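Local coordinates for histone-lysine N-methyltransferase SETMAR (Homo sapiens, PDB 3BO5), which dimethylates a lysine of histone H3 through its SET domain and, fused to a mariner transposase part, takes part in DNA double-strand break repair, at residues A156-G161 with P199-N204. The protein carries 2 engineered substitutions. Sequence-based numbering, arbitrary orientation.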
ATOM      1  N   ALA A 156      -4.776   0.297  -1.742  1.00 10.17           N
ATOM      2  CA  ALA A 156      -5.703  -0.445  -2.663  1.00 11.12           C
ATOM      3  C   ALA A 156      -6.823   0.482  -3.171  1.00 11.78           C
ATOM      4  O   ALA A 156      -7.287   1.305  -2.464  1.00 11.72           O
ATOM      5  CB  ALA A 156      -6.352  -1.667  -1.912  1.00 12.26           C
ATOM      6  N   GLY A 157      -7.201   0.321  -4.437  1.00 10.94           N
ATOM      7  CA  GLY A 157      -8.300   1.129  -4.975  1.00 12.18           C
ATOM      8  C   GLY A 157      -8.532   0.733  -6.389  1.00 12.69           C
ATOM      9  O   GLY A 157      -8.384  -0.425  -6.733  1.00 13.18           O
ATOM     10  N   GLU A 158      -9.100   1.652  -7.180  1.00 11.91           N
ATOM     11  CA  GLU A 158      -9.343   1.274  -8.568  1.00 11.89           C
ATOM     12  C   GLU A 158      -8.034   1.134  -9.307  1.00 13.09           C
ATOM     13  O   GLU A 158      -7.146   2.008  -9.191  1.00 13.94           O
ATOM     14  CB  GLU A 158     -10.084   2.419  -9.274  1.00 13.01           C
ATOM     15  CG  GLU A 158     -11.491   2.628  -8.794  1.00 12.29           C
ATOM     16  CD  GLU A 158     -12.155   3.749  -9.537  1.00 16.46           C
ATOM     17  OE1 GLU A 158     -12.130   4.874  -9.056  1.00 13.07           O
ATOM     18  OE2 GLU A 158     -12.613   3.455 -10.654  1.00 21.43           O
ATOM     19  N   VAL A 159      -7.950   0.083 -10.097  1.00 12.16           N
ATOM     20  CA  VAL A 159      -6.774  -0.138 -10.966  1.00 12.45           C
ATOM     21  C   VAL A 159      -7.127   0.468 -12.313  1.00 14.84           C
ATOM     22  O   VAL A 159      -8.163   0.121 -12.896  1.00 14.76           O
ATOM     23  CB  VAL A 159      -6.500  -1.629 -11.106  1.00 13.35           C
ATOM     24  CG1 VAL A 159      -5.366  -1.912 -12.065  1.00 14.43           C
ATOM     25  CG2 VAL A 159      -6.099  -2.151  -9.682  1.00 14.25           C
ATOM     26  N   LEU A 160      -6.326   1.420 -12.773  1.00 13.01           N
ATOM     27  CA  LEU A 160      -6.726   2.283 -13.909  1.00 14.12           C
ATOM     28  C   LEU A 160      -5.756   2.056 -15.037  1.00 13.60           C
ATOM     29  O   LEU A 160      -4.599   1.679 -14.892  1.00 13.89           O
ATOM     30  CB  LEU A 160      -6.582   3.744 -13.523  1.00 13.94           C
ATOM     31  CG  LEU A 160      -7.426   4.256 -12.390  1.00 12.64           C
ATOM     32  CD1 LEU A 160      -7.229   5.774 -12.156  1.00 17.01           C
ATOM     33  CD2 LEU A 160      -8.877   3.932 -12.631  1.00 17.29           C
ATOM     34  N   GLY A 161      -6.234   2.352 -16.240  1.00 13.02           N
ATOM     35  CA  GLY A 161      -5.288   2.490 -17.316  1.00 14.54           C
ATOM     36  C   GLY A 161      -4.667   3.886 -17.407  1.00 13.06           C
ATOM     37  O   GLY A 161      -5.165   4.874 -16.834  1.00 13.08           O
ATOM     38  N   PRO A 199      -7.182   5.223  -5.097  1.00 12.37           N
ATOM     39  CA  PRO A 199      -8.170   5.018  -4.056  1.00 12.33           C
ATOM     40  C   PRO A 199      -8.990   6.275  -3.760  1.00 12.73           C
ATOM     41  O   PRO A 199      -9.629   6.383  -2.703  1.00 12.40           O
ATOM     42  CB  PRO A 199      -7.296   4.659  -2.818  1.00 11.90           C
ATOM     43  CG  PRO A 199      -6.123   5.544  -3.006  1.00 10.48           C
ATOM     44  CD  PRO A 199      -5.864   5.560  -4.534  1.00 12.07           C
ATOM     45  N   THR A 200      -9.046   7.224  -4.722  1.00 11.23           N
ATOM     46  CA  THR A 200      -9.731   8.500  -4.477  1.00 12.41           C
ATOM     47  C   THR A 200     -11.201   8.300  -4.175  1.00 13.03           C
ATOM     48  O   THR A 200     -11.730   8.866  -3.217  1.00 13.20           O
ATOM     49  CB  THR A 200      -9.702   9.410  -5.678  1.00 12.55           C
ATOM     50  OG1 THR A 200      -8.323   9.714  -5.961  1.00 12.88           O
ATOM     51  CG2 THR A 200     -10.430  10.704  -5.414  1.00 16.03           C
ATOM     52  N   TYR A 201     -11.874   7.516  -5.022  1.00 11.95           N
ATOM     53  CA  TYR A 201     -13.350   7.285  -4.841  1.00 12.84           C
ATOM     54  C   TYR A 201     -13.687   5.965  -4.219  1.00 12.64           C
ATOM     55  O   TYR A 201     -14.650   5.856  -3.445  1.00 14.08           O
ATOM     56  CB  TYR A 201     -14.011   7.315  -6.239  1.00 14.02           C
ATOM     57  CG  TYR A 201     -13.653   8.593  -6.980  1.00 12.57           C
ATOM     58  CD1 TYR A 201     -14.099   9.811  -6.526  1.00 15.60           C
ATOM     59  CD2 TYR A 201     -12.805   8.539  -8.105  1.00 15.84           C
ATOM     60  CE1 TYR A 201     -13.750  10.978  -7.197  1.00 18.19           C
ATOM     61  CE2 TYR A 201     -12.472   9.686  -8.789  1.00 15.94           C
ATOM     62  CZ  TYR A 201     -12.932  10.918  -8.291  1.00 16.65           C
ATOM     63  OH  TYR A 201     -12.585  12.132  -8.904  1.00 21.29           O
ATOM     64  N   ILE A 202     -12.915   4.930  -4.613  1.00 11.95           N
ATOM     65  CA  ILE A 202     -13.118   3.572  -4.091  1.00 12.30           C
ATOM     66  C   ILE A 202     -11.738   3.133  -3.620  1.00 12.30           C
ATOM     67  O   ILE A 202     -10.804   3.069  -4.428  1.00 12.19           O
ATOM     68  CB  ILE A 202     -13.576   2.658  -5.238  1.00 14.74           C
ATOM     69  CG1 ILE A 202     -14.844   3.279  -5.902  1.00 14.64           C
ATOM     70  CG2 ILE A 202     -13.845   1.280  -4.647  1.00 15.93           C
ATOM     71  CD1 ILE A 202     -15.253   2.537  -7.075  1.00 16.02           C
ATOM     72  N   GLY A 203     -11.568   2.919  -2.310  1.00 14.08           N
ATOM     73  CA  GLY A 203     -10.180   2.614  -1.878  1.00 13.21           C
ATOM     74  C   GLY A 203     -10.193   2.109  -0.473  1.00 14.39           C
ATOM     75  O   GLY A 203     -11.234   2.082   0.165  1.00 13.70           O
ATOM     76  N   ASN A 204      -9.015   1.697  -0.034  1.00 10.64           N
ATOM     77  CA  ASN A 204      -8.876   1.150   1.306  1.00 12.16           C
ATOM     78  C   ASN A 204      -8.264   2.211   2.218  1.00 11.45           C
ATOM     79  O   ASN A 204      -8.128   3.359   1.864  1.00 12.71           O
ATOM     80  CB  ASN A 204      -8.088  -0.128   1.307  1.00 11.96           C
ATOM     81  CG  ASN A 204      -6.603   0.139   1.331  1.00 11.96           C
ATOM     82  OD1 ASN A 204      -6.116   1.168   0.766  1.00 13.39           O
ATOM     83  ND2 ASN A 204      -5.846  -0.790   1.952  1.00 12.16           N
TER
HETATM   84  O   HOH W   1     -11.105   5.500  -6.770  1.00 14.69           O
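Asn204 grips the backbone of Ala156 at two points. Its amide N gives a hydrogen bond to Ala156 O at 3.0 Å. Its side-chain OD1 accepts one from Ala156 N, also at 3.0 Å and fairly straight at the hydrogen (161°). This N-H comes from above the carboxamide plane. Asn204 CG sits between its own backbone N and carbonyl carbon (chi1 84°), which sets CG beside Ala156. Ala156 CB then lies 3.7 Å from Asn204 CG. Asn204 ND2 gives a hydrogen bond to Glu154 O, so a second backbone bond on the same strand fixes the rotation of the amide. Gly157 packs against the turn, its CA 3.2 Å from Ile202 O and close to Pro199 CA. With no side chain, Gly157 lets the two backbones come this close.

Glu158 crosses Ile202 at about a right angle, its CG 4.1 Å from Ile202 CB. Its extended chain carries the carboxylate on to Tyr201. There OE1 lies at the ring edge, 3.8 Å from Tyr201 CD2, with carboxylate and ring planes 62° apart. A water donates to Glu158 OE1 and accepts from Tyr201 N, linking carboxylate to turn. OE1 also forms a salt bridge with Arg168 of helix 162-169, which would favour the charged carboxylate.

Arg207, a predicted S-adenosylmethionine-binding residue, hydrogen-bonds to the carbonyls of Pro199 and Thr200. The contact thus joins strand 151-160 of the SET domain to the turn that leaves its antiparallel partner, strand 193-199, beside the cofactor pocket.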